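Local structure of halotolerant alpha-type carbonic anhydrase (dCA II) (Dunaliella salina, 1Y7W) at residues K102-P108 against V125-H130; A164-G170 against R239-F245; L183-Q187 against E254-F259. The protein catalyses, as a zinc-dependent alpha-type carbonic anhydrase of a salt-tolerant alga, the reversible hydration of carbon dioxide to bicarbonate. All coordinates share one frame; numbering follows the deposited sequence.

Contact 1 of 3, residues K102-P108 against V125-H130; sequences KVTFDQP and VPIQFH. With ZN (zinc ion), chain D.
V103 and F129 form the single antiparallel bridge that pins the short strand 103-104 to strand 120-133. The latter is the strand of the alpha-carbonic anhydrase sheet that brings H130 and H132 to the zinc. V103 and F129 are a hydrogen-bonded pair: V103 N donates to F129 O at 2.8 Å, and F129 N donates back to V103 O at 2.9 Å. The side chains pair too. V103 CB lies over the centre of one face of the F129 ring, 3.6 Å from the centroid and 13° off the normal. With V103 CG1 anti to the backbone N (chi1 172°), that methyl rests by F129 CE2 while CG2 rests by CE1, so both methyls spread over the same face. I211 touches both residues.

Beyond the bridge, side chains replace backbone pairing. F105 CG sits between its own N and carbonyl carbon (chi1 37°), and this swings the ring against the backbone of 126-128. F105 CE1 comes edge-on to P126 O at 3.3 Å, and CZ lies 3.4 Å from Q128 N. Water 1 accepts from F105 N and lies over one face of the same ring. P108 CD also reaches P126 O, at 3.4 Å, and Q107 crosses V125 CG1 at about a right angle. L90 touches F105, P108 and F129.

At the zinc end, the K102 alkyl chain crosses the amide of Q128. The Q128 chain bends at chi2, and OE1 offers a lone pair to H130 ND1 at 2.8 Å, in the plane of the imidazole. This nearly straight bond helps fix the ring rotation. H132, H150 and water 2 also bind the metal, and H130 NE2 meets it at 2.0 Å.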
# COMPACT_ATOMS: atom_id res chain seq x y z
N LYS A 102 1.70 8.51 5.02
CA LYS A 102 1.96 7.27 5.74
C LYS A 102 1.33 7.29 7.12
O LYS A 102 1.46 8.29 7.83
CB LYS A 102 3.46 7.11 5.93
CG LYS A 102 3.77 5.73 6.53
CD LYS A 102 5.27 5.45 6.42
CE LYS A 102 6.09 6.26 7.46
NZ LYS A 102 7.57 5.79 7.52
N VAL A 103 0.74 6.16 7.53
CA VAL A 103 0.11 6.02 8.82
C VAL A 103 0.87 4.90 9.52
O VAL A 103 1.14 3.85 8.92
CB VAL A 103 -1.39 5.68 8.70
CG1 VAL A 103 -2.03 5.33 10.10
CG2 VAL A 103 -2.14 6.86 8.08
N THR A 104 1.32 5.18 10.75
CA THR A 104 2.04 4.21 11.57
C THR A 104 1.18 3.98 12.84
O THR A 104 0.22 4.73 13.12
CB THR A 104 3.45 4.73 11.98
OG1 THR A 104 3.33 6.09 12.43
CG2 THR A 104 4.43 4.72 10.75
N PHE A 105 1.52 2.97 13.62
CA PHE A 105 0.69 2.65 14.77
C PHE A 105 1.44 1.62 15.62
O PHE A 105 2.51 1.17 15.25
CB PHE A 105 -0.65 2.07 14.25
CG PHE A 105 -0.51 1.17 13.02
CD1 PHE A 105 0.08 -0.09 13.10
CD2 PHE A 105 -0.82 1.68 11.72
CE1 PHE A 105 0.38 -0.84 11.89
CE2 PHE A 105 -0.54 0.97 10.55
CZ PHE A 105 0.06 -0.31 10.64
N ASP A 106 0.90 1.29 16.78
CA ASP A 106 1.54 0.28 17.60
C ASP A 106 1.50 -1.04 16.82
O ASP A 106 0.50 -1.35 16.18
CB ASP A 106 0.77 0.14 18.90
CG ASP A 106 0.97 1.32 19.82
OD1 ASP A 106 0.09 1.51 20.68
OD2 ASP A 106 1.98 2.02 19.67
N GLN A 107 2.58 -1.82 16.85
CA GLN A 107 2.56 -3.10 16.11
C GLN A 107 1.56 -4.09 16.66
O GLN A 107 1.58 -4.41 17.86
CB GLN A 107 3.92 -3.76 16.14
CG GLN A 107 4.70 -3.57 14.86
CD GLN A 107 6.13 -4.13 14.98
OE1 GLN A 107 7.08 -3.55 14.41
NE2 GLN A 107 6.28 -5.26 15.71
N PRO A 108 0.64 -4.57 15.81
CA PRO A 108 -0.34 -5.55 16.27
C PRO A 108 0.44 -6.82 16.71
O PRO A 108 1.47 -7.17 16.15
CB PRO A 108 -1.21 -5.83 15.03
CG PRO A 108 -1.13 -4.58 14.26
CD PRO A 108 0.33 -4.12 14.44
N VAL A 125 3.11 -9.08 10.41
CA VAL A 125 2.80 -7.95 11.28
C VAL A 125 2.62 -6.64 10.46
O VAL A 125 3.53 -6.24 9.80
CB VAL A 125 3.97 -7.72 12.27
CG1 VAL A 125 3.65 -6.57 13.21
CG2 VAL A 125 4.26 -9.09 13.06
N PRO A 126 1.44 -6.02 10.49
CA PRO A 126 1.22 -4.75 9.76
C PRO A 126 2.18 -3.73 10.38
O PRO A 126 2.23 -3.60 11.63
CB PRO A 126 -0.23 -4.40 10.09
CG PRO A 126 -0.87 -5.76 10.30
CD PRO A 126 0.20 -6.53 11.09
N ILE A 127 2.96 -3.03 9.54
CA ILE A 127 3.90 -2.06 10.09
C ILE A 127 3.57 -0.59 9.71
O ILE A 127 4.04 0.35 10.35
CB ILE A 127 5.39 -2.40 9.74
CG1 ILE A 127 5.52 -2.67 8.24
CG2 ILE A 127 5.86 -3.69 10.56
CD1 ILE A 127 6.98 -2.63 7.74
N GLN A 128 2.79 -0.40 8.65
CA GLN A 128 2.36 0.98 8.27
C GLN A 128 1.41 0.84 7.10
O GLN A 128 1.28 -0.26 6.54
CB GLN A 128 3.56 1.81 7.82
CG GLN A 128 4.44 1.11 6.75
CD GLN A 128 4.39 1.80 5.41
OE1 GLN A 128 3.32 2.08 4.87
NE2 GLN A 128 5.54 2.07 4.85
N PHE A 129 0.69 1.91 6.76
CA PHE A 129 -0.03 1.86 5.49
C PHE A 129 0.19 3.22 4.85
O PHE A 129 0.52 4.21 5.53
CB PHE A 129 -1.52 1.44 5.60
CG PHE A 129 -2.42 2.40 6.34
CD1 PHE A 129 -2.88 3.57 5.74
CD2 PHE A 129 -2.95 2.05 7.58
CE1 PHE A 129 -3.87 4.38 6.35
CE2 PHE A 129 -3.93 2.85 8.19
CZ PHE A 129 -4.39 4.00 7.57
N HIS A 130 0.08 3.31 3.52
CA HIS A 130 0.33 4.62 2.89
C HIS A 130 -0.49 4.68 1.59
O HIS A 130 -1.14 3.69 1.21
CB HIS A 130 1.83 4.86 2.60
CG HIS A 130 2.44 3.82 1.71
ND1 HIS A 130 3.07 2.68 2.18
CD2 HIS A 130 2.45 3.71 0.37
CE1 HIS A 130 3.42 1.91 1.16
NE2 HIS A 130 3.06 2.51 0.05
ZN ZN D . 3.06 1.81 -1.82
O HOH W 1 3.54 1.27 12.51
O HOH W 2 4.91 1.81 -2.29

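Contact 2 of 3, residues A164-G170 against R239-F245; sequences AQLAVIG and RVKWHVF
R239 NH2 donates to A164 O at 2.8 Å, with the acceptor in the guanidinium plane. R239 O takes L166 N, also at 2.8 Å. Two carbonyls each hold two donors. V168 O receives H243 N at 2.8 Å and H243 ND1 at 3.2 Å; the imidazole meets it edge-on but from above the carbonyl plane. L166 O receives K241 N at 2.9 Å and the amide NE2 of Q165 at 3.1 Å. V168 N to K241 O, G170 N to H243 O and F245 N to G170 O complete the parallel pairing. The ammonium of K241 forms a salt bridge with D228.

L166 CD1 covers one face of the R239 guanidinium, whose NE is paired with D237. A leucine in place of R239 would probably leave A164 O without this donor and D237 without its charged mate. Further along, V168 CB sits over the six-membered ring of W242, 3.9 Å from its centroid and 14° off the normal. V240 CG1 leans on the same face. This side of the sheet looks toward the zinc, consistent with the hydrophobic part of the active site in this family. On the side of A167 and H243, I169 CG2 reaches F245 CE2 at 3.4 Å.

The two strands are the parallel neighbours in a mostly antiparallel sheet. Strand 147-155 flanks 166-175 and strand 224-229 flanks 240-251, while I115 of strand 114-117 packs on A167 and H243.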
# COMPACT_ATOMS: atom_id res chain seq x y z
N ALA A 164 13.75 -8.99 5.08
CA ALA A 164 12.54 -9.69 5.50
C ALA A 164 11.48 -9.90 4.43
O ALA A 164 11.30 -9.05 3.53
CB ALA A 164 11.90 -8.94 6.70
N GLN A 165 10.80 -11.05 4.50
CA GLN A 165 9.69 -11.29 3.56
C GLN A 165 8.59 -10.27 3.93
O GLN A 165 8.28 -10.09 5.15
CB GLN A 165 9.14 -12.71 3.75
CG GLN A 165 7.89 -12.92 2.95
CD GLN A 165 8.22 -13.04 1.47
OE1 GLN A 165 8.89 -13.99 1.08
NE2 GLN A 165 7.72 -12.10 0.62
N LEU A 166 8.04 -9.57 2.92
CA LEU A 166 6.94 -8.65 3.16
C LEU A 166 5.64 -9.14 2.51
O LEU A 166 5.67 -9.96 1.58
CB LEU A 166 7.25 -7.24 2.60
CG LEU A 166 8.54 -6.57 3.10
CD1 LEU A 166 8.67 -5.16 2.49
CD2 LEU A 166 8.42 -6.47 4.66
N ALA A 167 4.49 -8.68 3.01
CA ALA A 167 3.20 -9.00 2.36
C ALA A 167 2.49 -7.67 2.29
O ALA A 167 2.42 -6.96 3.32
CB ALA A 167 2.39 -9.96 3.22
N VAL A 168 2.01 -7.28 1.11
CA VAL A 168 1.33 -5.99 1.03
C VAL A 168 -0.09 -6.18 0.48
O VAL A 168 -0.32 -6.98 -0.47
CB VAL A 168 2.14 -4.96 0.17
CG1 VAL A 168 1.32 -3.61 -0.00
CG2 VAL A 168 3.52 -4.71 0.84
N ILE A 169 -1.02 -5.44 1.08
CA ILE A 169 -2.40 -5.50 0.68
C ILE A 169 -2.67 -4.22 -0.08
O ILE A 169 -2.35 -3.14 0.42
CB ILE A 169 -3.30 -5.62 1.90
CG1 ILE A 169 -3.17 -7.08 2.41
CG2 ILE A 169 -4.74 -5.31 1.55
CD1 ILE A 169 -3.79 -7.37 3.79
N GLY A 170 -3.23 -4.33 -1.27
CA GLY A 170 -3.46 -3.13 -2.06
C GLY A 170 -4.96 -2.96 -2.17
O GLY A 170 -5.62 -3.92 -2.52
N ARG A 239 10.83 -8.75 -2.61
CA ARG A 239 10.51 -9.50 -1.39
C ARG A 239 9.09 -9.23 -0.93
O ARG A 239 8.78 -9.24 0.27
CB ARG A 239 11.57 -9.17 -0.29
CG ARG A 239 11.60 -7.74 0.21
CD ARG A 239 12.97 -7.44 0.94
NE ARG A 239 13.08 -6.05 1.37
CZ ARG A 239 12.66 -5.56 2.54
NH1 ARG A 239 12.87 -4.30 2.78
NH2 ARG A 239 12.02 -6.31 3.46
N VAL A 240 8.20 -9.04 -1.90
CA VAL A 240 6.80 -8.78 -1.55
C VAL A 240 5.76 -9.73 -2.09
O VAL A 240 5.70 -9.94 -3.30
CB VAL A 240 6.34 -7.37 -2.04
CG1 VAL A 240 4.84 -7.16 -1.70
CG2 VAL A 240 7.16 -6.29 -1.39
N LYS A 241 4.93 -10.29 -1.21
CA LYS A 241 3.81 -11.11 -1.68
C LYS A 241 2.66 -10.06 -1.79
O LYS A 241 2.25 -9.47 -0.78
CB LYS A 241 3.42 -12.18 -0.66
CG LYS A 241 4.52 -13.18 -0.41
CD LYS A 241 5.10 -13.77 -1.70
CE LYS A 241 6.02 -14.92 -1.36
NZ LYS A 241 6.58 -15.46 -2.65
N TRP A 242 2.18 -9.84 -3.02
CA TRP A 242 1.15 -8.83 -3.23
C TRP A 242 -0.26 -9.43 -3.16
O TRP A 242 -0.49 -10.58 -3.58
CB TRP A 242 1.35 -8.14 -4.63
CG TRP A 242 2.36 -7.01 -4.56
CD1 TRP A 242 3.71 -7.06 -4.87
CD2 TRP A 242 2.09 -5.71 -4.11
NE1 TRP A 242 4.29 -5.83 -4.64
CE2 TRP A 242 3.30 -4.98 -4.17
CE3 TRP A 242 0.93 -5.07 -3.65
CZ2 TRP A 242 3.39 -3.64 -3.79
CZ3 TRP A 242 1.00 -3.74 -3.29
CH2 TRP A 242 2.24 -3.03 -3.36
N HIS A 243 -1.18 -8.64 -2.61
CA HIS A 243 -2.59 -9.05 -2.52
C HIS A 243 -3.37 -7.79 -2.95
O HIS A 243 -3.59 -6.89 -2.16
CB HIS A 243 -2.97 -9.44 -1.08
CG HIS A 243 -2.03 -10.42 -0.44
ND1 HIS A 243 -0.75 -10.08 -0.06
CD2 HIS A 243 -2.18 -11.73 -0.13
CE1 HIS A 243 -0.14 -11.16 0.42
NE2 HIS A 243 -0.98 -12.17 0.38
N VAL A 244 -3.77 -7.73 -4.22
CA VAL A 244 -4.50 -6.56 -4.72
C VAL A 244 -6.01 -6.85 -4.80
O VAL A 244 -6.43 -7.65 -5.63
CB VAL A 244 -3.94 -6.18 -6.10
CG1 VAL A 244 -4.63 -4.92 -6.59
CG2 VAL A 244 -2.45 -5.94 -5.99
N PHE A 245 -6.79 -6.27 -3.88
CA PHE A 245 -8.24 -6.47 -3.86
C PHE A 245 -8.86 -5.84 -5.08
O PHE A 245 -8.60 -4.72 -5.36
CB PHE A 245 -8.81 -5.89 -2.57
CG PHE A 245 -8.44 -6.72 -1.39
CD1 PHE A 245 -9.37 -7.60 -0.84
CD2 PHE A 245 -7.10 -6.78 -0.96
CE1 PHE A 245 -8.99 -8.55 0.16
CE2 PHE A 245 -6.69 -7.70 0.03
CZ PHE A 245 -7.65 -8.59 0.59
O HOH W 3 8.48 -12.66 -2.30

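Contact 3 of 3, residues L183-Q187 against E254-F259; sequences LNSLQ and EQMKLF
Helices 183-187 and 254-259 pass with their local axes 9.9 Å apart at closest, their directions 49° apart. Two glutamines bridge them. Q255 NE2 donates to N184 OD1 at 2.8 Å, in the carbonyl plane and on a lone pair, but the bond is bent to 140° at the hydrogen. The same NE2 also donates to D180 O. The Q187 chain is extended, with CG anti to the backbone N (chi1 174°), and slides past L258 in the opposite direction. Its NE2 reaches E254 O at 3.2 Å in a nearly straight bond, and also binds E191. In a regular helix E254 O would accept the N-H of L258; here the helix is kinked, and L258 N bonds Q255 O instead.

These are the helices that follow strands 166-175 and 240-251 of the carbonic anhydrase fold, packed against each other where strands 147-155, 166-175 and 240-251 begin or end. Beside the amides the packing is apolar. L258 CD2 lies 4.0 Å from Q187 CA and 4.2 Å from L186 CG. L183 and F259 both rest on L147 of the sheet, and L183 CD2 meets the edge of the F259 ring, 4.4 Å from CZ.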
# COMPACT_ATOMS: atom_id res chain seq x y z
N LEU A 183 -11.73 7.97 4.88
CA LEU A 183 -11.09 9.15 4.29
C LEU A 183 -11.76 10.42 4.85
O LEU A 183 -11.11 11.46 5.15
CB LEU A 183 -11.20 9.11 2.75
CG LEU A 183 -10.29 8.00 2.10
CD1 LEU A 183 -10.31 8.07 0.58
CD2 LEU A 183 -8.83 8.16 2.64
N ASN A 184 -13.07 10.35 5.02
CA ASN A 184 -13.72 11.53 5.59
C ASN A 184 -13.22 11.85 6.98
O ASN A 184 -12.97 13.00 7.31
CB ASN A 184 -15.23 11.37 5.61
CG ASN A 184 -15.90 12.56 5.01
OD1 ASN A 184 -15.96 12.71 3.77
ND2 ASN A 184 -16.34 13.48 5.87
N SER A 185 -13.08 10.85 7.82
CA SER A 185 -12.62 11.09 9.16
C SER A 185 -11.21 11.62 9.15
O SER A 185 -10.92 12.58 9.86
CB SER A 185 -12.72 9.82 9.99
OG SER A 185 -11.98 9.95 11.19
N LEU A 186 -10.33 11.00 8.35
CA LEU A 186 -8.92 11.46 8.29
C LEU A 186 -8.85 12.93 7.85
O LEU A 186 -8.13 13.76 8.43
CB LEU A 186 -8.15 10.61 7.27
CG LEU A 186 -6.67 10.88 7.04
CD1 LEU A 186 -5.92 10.63 8.37
CD2 LEU A 186 -6.13 9.92 5.96
N GLN A 187 -9.58 13.25 6.81
CA GLN A 187 -9.63 14.60 6.27
C GLN A 187 -10.12 15.60 7.32
O GLN A 187 -9.54 16.67 7.49
CB GLN A 187 -10.54 14.63 5.03
CG GLN A 187 -10.76 16.02 4.47
CD GLN A 187 -11.34 16.03 3.08
OE1 GLN A 187 -12.34 15.37 2.80
NE2 GLN A 187 -10.71 16.80 2.19
N GLU A 254 -13.56 15.88 -3.78
CA GLU A 254 -13.39 16.71 -2.60
C GLU A 254 -12.50 16.05 -1.56
O GLU A 254 -11.84 16.73 -0.80
CB GLU A 254 -14.74 17.04 -1.94
CG GLU A 254 -15.66 17.96 -2.78
CD GLU A 254 -16.13 17.34 -4.10
OE1 GLU A 254 -16.36 16.10 -4.18
OE2 GLU A 254 -16.30 18.11 -5.07
N GLN A 255 -12.53 14.74 -1.49
CA GLN A 255 -11.66 14.06 -0.52
C GLN A 255 -10.26 14.00 -1.09
O GLN A 255 -9.29 14.06 -0.33
CB GLN A 255 -12.17 12.64 -0.25
CG GLN A 255 -13.52 12.63 0.42
CD GLN A 255 -14.05 11.24 0.71
OE1 GLN A 255 -13.96 10.35 -0.12
NE2 GLN A 255 -14.63 11.06 1.90
N MET A 256 -10.14 13.90 -2.42
CA MET A 256 -8.80 13.84 -3.02
C MET A 256 -8.01 15.12 -2.78
O MET A 256 -6.76 15.12 -2.79
CB MET A 256 -8.90 13.56 -4.52
CG MET A 256 -9.29 12.12 -4.84
SD MET A 256 -8.23 10.84 -4.03
CE MET A 256 -6.63 11.28 -4.75
N LYS A 257 -8.72 16.22 -2.53
CA LYS A 257 -8.05 17.49 -2.28
C LYS A 257 -7.14 17.41 -1.05
O LYS A 257 -6.12 18.09 -1.00
CB LYS A 257 -9.08 18.63 -2.07
CG LYS A 257 -8.46 19.98 -1.63
CD LYS A 257 -9.37 21.19 -2.01
CE LYS A 257 -8.82 22.52 -1.43
NZ LYS A 257 -8.75 22.43 0.05
N LEU A 258 -7.49 16.56 -0.08
CA LEU A 258 -6.65 16.43 1.12
C LEU A 258 -5.20 16.07 0.70
O LEU A 258 -4.24 16.62 1.24
CB LEU A 258 -7.18 15.32 2.03
CG LEU A 258 -6.23 14.85 3.17
CD1 LEU A 258 -6.22 15.92 4.26
CD2 LEU A 258 -6.71 13.54 3.78
N PHE A 259 -5.06 15.13 -0.24
CA PHE A 259 -3.74 14.71 -0.69
C PHE A 259 -2.91 15.81 -1.32
O PHE A 259 -1.69 15.90 -1.10
CB PHE A 259 -3.86 13.47 -1.60
CG PHE A 259 -4.43 12.28 -0.88
CD1 PHE A 259 -5.73 11.86 -1.09
CD2 PHE A 259 -3.65 11.61 0.06
CE1 PHE A 259 -6.26 10.79 -0.38
CE2 PHE A 259 -4.16 10.53 0.78
CZ PHE A 259 -5.47 10.12 0.55

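Overall arrangement
Contact 1 comes first in the chain. It closes a loop with 16 residues between its segments, including strand 114-117, and is complete before the others open. Contacts 2 and 3 then cross: 164-170 and 183-187 come first, 239-245 and 254-259 afterwards, each pair closing a loop of more than 65 residues. The crossing arises because strand 166-175 leads into helix 181-195 and strand 240-251 into helix 253-266, and both strands and helices pair up. Contact 1 joins the edge of a small three-stranded sheet to the large mixed sheet, in which contact 2 pairs two inner strands (centres about 14 Å apart). Contact 3 ties helices 181-195 and 253-266 together, farther from the centre of the chain.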